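Local coordinates for protein aminoglycoside N(3)-acetyltransferase, AAC(3)-IVa (Escherichia coli, PDB 6MN3) that probably confers resistance to 2-deoxystreptamine antibiotics such as gentamicin and apramycin by transferring an acetyl group from acetyl-CoA to their N3 amine, at residues V21-S32 and Q141-N152. Residues are numbered along the deposited sequence; the frame is centred on the assembly and turned at random.
Sequences VTPGGVLLVHSS and QVLLLGVGHDAN
Thr22, in the turn before strand 26-31, presents its backbone N to the side-chain amide of Gln141. Thr22 N donates to Gln141 OE1 at 2.7 Å, in the carbonyl plane on a lone pair, while Thr22 OG1 reaches the same oxygen only weakly. Gln141 NE2 turns instead to the carbonyl of Gly20, so both ends of the amide are held by the chain following helix 9-19. Strand 26-31 runs parallel to strand 141-145, joined by six backbone bonds from Val26 O to Ser32 N, in which Leu28 and His30 each donate and accept. On the face shared with helices 9-19 and 42-54, Leu27 CD1 lies 3.8 Å from Leu143 CB. Val29 CG2 packs alongside that same CB, and Leu50 and Leu16 of the two helices close over Leu143. His30 projects from the other face. With CG anti to its carbonyl carbon (chi1 -42°), the ring extends beside Leu144, whose CD2 comes 3.5 Å from His30 CD2, and meets Val142 CG1 at its edge. Ala151 O sits over one ring face, offset toward the rim and badly angled for a direct bond to ND1. Water bridges the pair instead, and a second water, modelled unusually close to NE2, lies between it and Asn152 OD1. At the strand end, Ser32 CB rests 3.6 Å from Val147 CG1. The pairing joins two central strands of the mixed sheet, with Leu27, Val29, Leu143 and Leu145 packed under helices 9-19 and 42-54 on one face. Across the other, each imidazole nitrogen of buried His30 has a water partner, which probably helps to set the ring's rotation, a polar, water-mediated setting opposite the apolar packing.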
# COMPACT_ATOMS: atom_id res chain seq x y z
N VAL A 21 -2.98 -2.53 -16.03
CA VAL A 21 -4.09 -2.51 -15.08
C VAL A 21 -5.27 -3.26 -15.66
O VAL A 21 -5.62 -3.08 -16.83
CB VAL A 21 -4.45 -1.06 -14.72
CG1 VAL A 21 -5.71 -1.01 -13.87
CG2 VAL A 21 -3.30 -0.39 -13.99
N THR A 22 -5.89 -4.11 -14.85
CA THR A 22 -6.98 -4.96 -15.31
C THR A 22 -8.31 -4.24 -15.12
O THR A 22 -8.70 -3.97 -13.97
CB THR A 22 -6.99 -6.28 -14.56
OG1 THR A 22 -5.70 -6.89 -14.64
CG2 THR A 22 -8.03 -7.23 -15.14
N PRO A 23 -9.03 -3.90 -16.19
CA PRO A 23 -10.38 -3.33 -16.01
C PRO A 23 -11.28 -4.33 -15.30
O PRO A 23 -11.23 -5.53 -15.54
CB PRO A 23 -10.85 -3.08 -17.45
CG PRO A 23 -9.59 -3.02 -18.26
CD PRO A 23 -8.65 -3.98 -17.60
N GLY A 24 -12.11 -3.80 -14.40
CA GLY A 24 -12.98 -4.64 -13.60
C GLY A 24 -12.32 -5.34 -12.44
O GLY A 24 -13.00 -6.07 -11.71
N GLY A 25 -11.02 -5.16 -12.24
CA GLY A 25 -10.30 -5.82 -11.18
C GLY A 25 -10.20 -4.98 -9.92
O GLY A 25 -10.77 -3.89 -9.82
N VAL A 26 -9.47 -5.51 -8.95
CA VAL A 26 -9.16 -4.79 -7.72
C VAL A 26 -7.73 -4.28 -7.83
O VAL A 26 -6.82 -5.03 -8.19
CB VAL A 26 -9.33 -5.70 -6.49
CG1 VAL A 26 -8.88 -4.99 -5.23
CG2 VAL A 26 -10.78 -6.14 -6.36
N LEU A 27 -7.54 -2.99 -7.52
CA LEU A 27 -6.25 -2.33 -7.69
C LEU A 27 -5.92 -1.54 -6.43
O LEU A 27 -6.61 -0.57 -6.11
CB LEU A 27 -6.26 -1.42 -8.92
CG LEU A 27 -4.95 -0.69 -9.23
CD1 LEU A 27 -3.86 -1.68 -9.64
CD2 LEU A 27 -5.17 0.34 -10.32
N LEU A 28 -4.87 -1.96 -5.73
CA LEU A 28 -4.35 -1.24 -4.57
C LEU A 28 -3.21 -0.35 -5.03
O LEU A 28 -2.24 -0.83 -5.63
CB LEU A 28 -3.88 -2.20 -3.48
CG LEU A 28 -3.09 -1.56 -2.34
CD1 LEU A 28 -3.97 -0.60 -1.56
CD2 LEU A 28 -2.49 -2.62 -1.43
N VAL A 29 -3.32 0.95 -4.76
CA VAL A 29 -2.41 1.94 -5.31
C VAL A 29 -1.69 2.65 -4.17
O VAL A 29 -2.33 3.29 -3.33
CB VAL A 29 -3.14 2.96 -6.20
CG1 VAL A 29 -2.19 4.05 -6.66
CG2 VAL A 29 -3.78 2.26 -7.38
N HIS A 30 -0.37 2.51 -4.15
CA HIS A 30 0.51 3.35 -3.34
C HIS A 30 1.12 4.40 -4.26
O HIS A 30 1.71 4.06 -5.29
CB HIS A 30 1.60 2.52 -2.67
CG HIS A 30 1.12 1.22 -2.10
ND1 HIS A 30 0.65 1.11 -0.81
CD2 HIS A 30 1.06 -0.02 -2.64
CE1 HIS A 30 0.31 -0.14 -0.58
NE2 HIS A 30 0.55 -0.85 -1.67
N SER A 31 0.97 5.67 -3.90
CA SER A 31 1.29 6.74 -4.83
C SER A 31 2.08 7.85 -4.15
O SER A 31 2.00 8.04 -2.93
CB SER A 31 0.02 7.34 -5.45
OG SER A 31 -0.81 7.90 -4.45
N SER A 32 2.84 8.57 -4.96
CA SER A 32 3.47 9.83 -4.58
C SER A 32 3.12 10.83 -5.68
O SER A 32 3.66 10.76 -6.78
CB SER A 32 4.98 9.68 -4.44
OG SER A 32 5.63 10.90 -4.76
N GLN A 141 -4.38 -6.32 -7.99
CA GLN A 141 -3.12 -5.80 -8.49
C GLN A 141 -2.63 -4.69 -7.57
O GLN A 141 -3.43 -3.94 -7.00
CB GLN A 141 -3.28 -5.25 -9.91
CG GLN A 141 -3.45 -6.31 -10.99
CD GLN A 141 -3.66 -5.70 -12.36
OE1 GLN A 141 -4.61 -4.95 -12.58
NE2 GLN A 141 -2.77 -6.01 -13.29
N VAL A 142 -1.31 -4.60 -7.42
CA VAL A 142 -0.68 -3.57 -6.61
C VAL A 142 0.08 -2.64 -7.55
O VAL A 142 0.96 -3.08 -8.29
CB VAL A 142 0.26 -4.17 -5.55
CG1 VAL A 142 0.92 -3.06 -4.75
CG2 VAL A 142 -0.51 -5.10 -4.63
N LEU A 143 -0.28 -1.36 -7.51
CA LEU A 143 0.33 -0.35 -8.36
C LEU A 143 1.23 0.52 -7.49
O LEU A 143 0.74 1.22 -6.59
CB LEU A 143 -0.74 0.48 -9.06
CG LEU A 143 -0.22 1.67 -9.89
CD1 LEU A 143 0.77 1.19 -10.93
CD2 LEU A 143 -1.38 2.42 -10.54
N LEU A 144 2.53 0.47 -7.75
CA LEU A 144 3.49 1.35 -7.10
C LEU A 144 3.69 2.57 -8.00
O LEU A 144 4.32 2.47 -9.06
CB LEU A 144 4.81 0.62 -6.85
CG LEU A 144 4.73 -0.65 -6.01
CD1 LEU A 144 6.12 -1.11 -5.61
CD2 LEU A 144 3.86 -0.44 -4.77
N LEU A 145 3.14 3.70 -7.58
CA LEU A 145 3.03 4.89 -8.42
C LEU A 145 4.01 5.95 -7.92
O LEU A 145 3.70 6.74 -7.03
CB LEU A 145 1.60 5.41 -8.42
CG LEU A 145 1.23 6.42 -9.49
CD1 LEU A 145 1.80 5.98 -10.82
CD2 LEU A 145 -0.28 6.59 -9.57
N GLY A 146 5.21 5.96 -8.51
CA GLY A 146 6.22 6.92 -8.10
C GLY A 146 6.84 6.63 -6.75
O GLY A 146 7.44 7.53 -6.16
N VAL A 147 6.69 5.41 -6.24
CA VAL A 147 7.32 4.98 -5.00
C VAL A 147 7.94 3.61 -5.23
O VAL A 147 7.58 2.88 -6.15
CB VAL A 147 6.32 4.92 -3.82
CG1 VAL A 147 5.75 6.30 -3.53
CG2 VAL A 147 5.21 3.92 -4.10
N GLY A 148 8.90 3.28 -4.37
CA GLY A 148 9.57 1.99 -4.42
C GLY A 148 8.82 0.93 -3.64
O GLY A 148 7.69 1.12 -3.19
N HIS A 149 9.48 -0.21 -3.47
CA HIS A 149 8.87 -1.32 -2.74
C HIS A 149 8.87 -1.11 -1.23
O HIS A 149 8.21 -1.87 -0.52
CB HIS A 149 9.57 -2.63 -3.09
CG HIS A 149 9.06 -3.26 -4.35
ND1 HIS A 149 7.90 -4.00 -4.39
CD2 HIS A 149 9.54 -3.24 -5.61
CE1 HIS A 149 7.70 -4.42 -5.63
NE2 HIS A 149 8.68 -3.97 -6.39
N ASP A 150 9.59 -0.10 -0.73
CA ASP A 150 9.54 0.21 0.69
C ASP A 150 8.14 0.64 1.12
O ASP A 150 7.83 0.60 2.31
CB ASP A 150 10.56 1.29 1.04
CG ASP A 150 10.32 2.58 0.28
OD1 ASP A 150 9.71 2.54 -0.81
OD2 ASP A 150 10.74 3.65 0.78
N ALA A 151 7.30 1.05 0.17
CA ALA A 151 5.90 1.37 0.44
C ALA A 151 4.95 0.24 0.07
O ALA A 151 3.74 0.38 0.26
CB ALA A 151 5.50 2.65 -0.30
N ASN A 152 5.47 -0.87 -0.45
CA ASN A 152 4.65 -2.02 -0.81
C ASN A 152 4.13 -2.71 0.45
O ASN A 152 4.74 -3.66 0.94
CB ASN A 152 5.44 -3.00 -1.67
CG ASN A 152 4.56 -4.05 -2.32
OD1 ASN A 152 3.38 -4.18 -2.00
ND2 ASN A 152 5.14 -4.81 -3.25
O HOH W 1 -6.83 -7.05 -10.98
O HOH W 2 0.83 -3.32 -1.13
O HOH W 3 2.38 2.77 1.07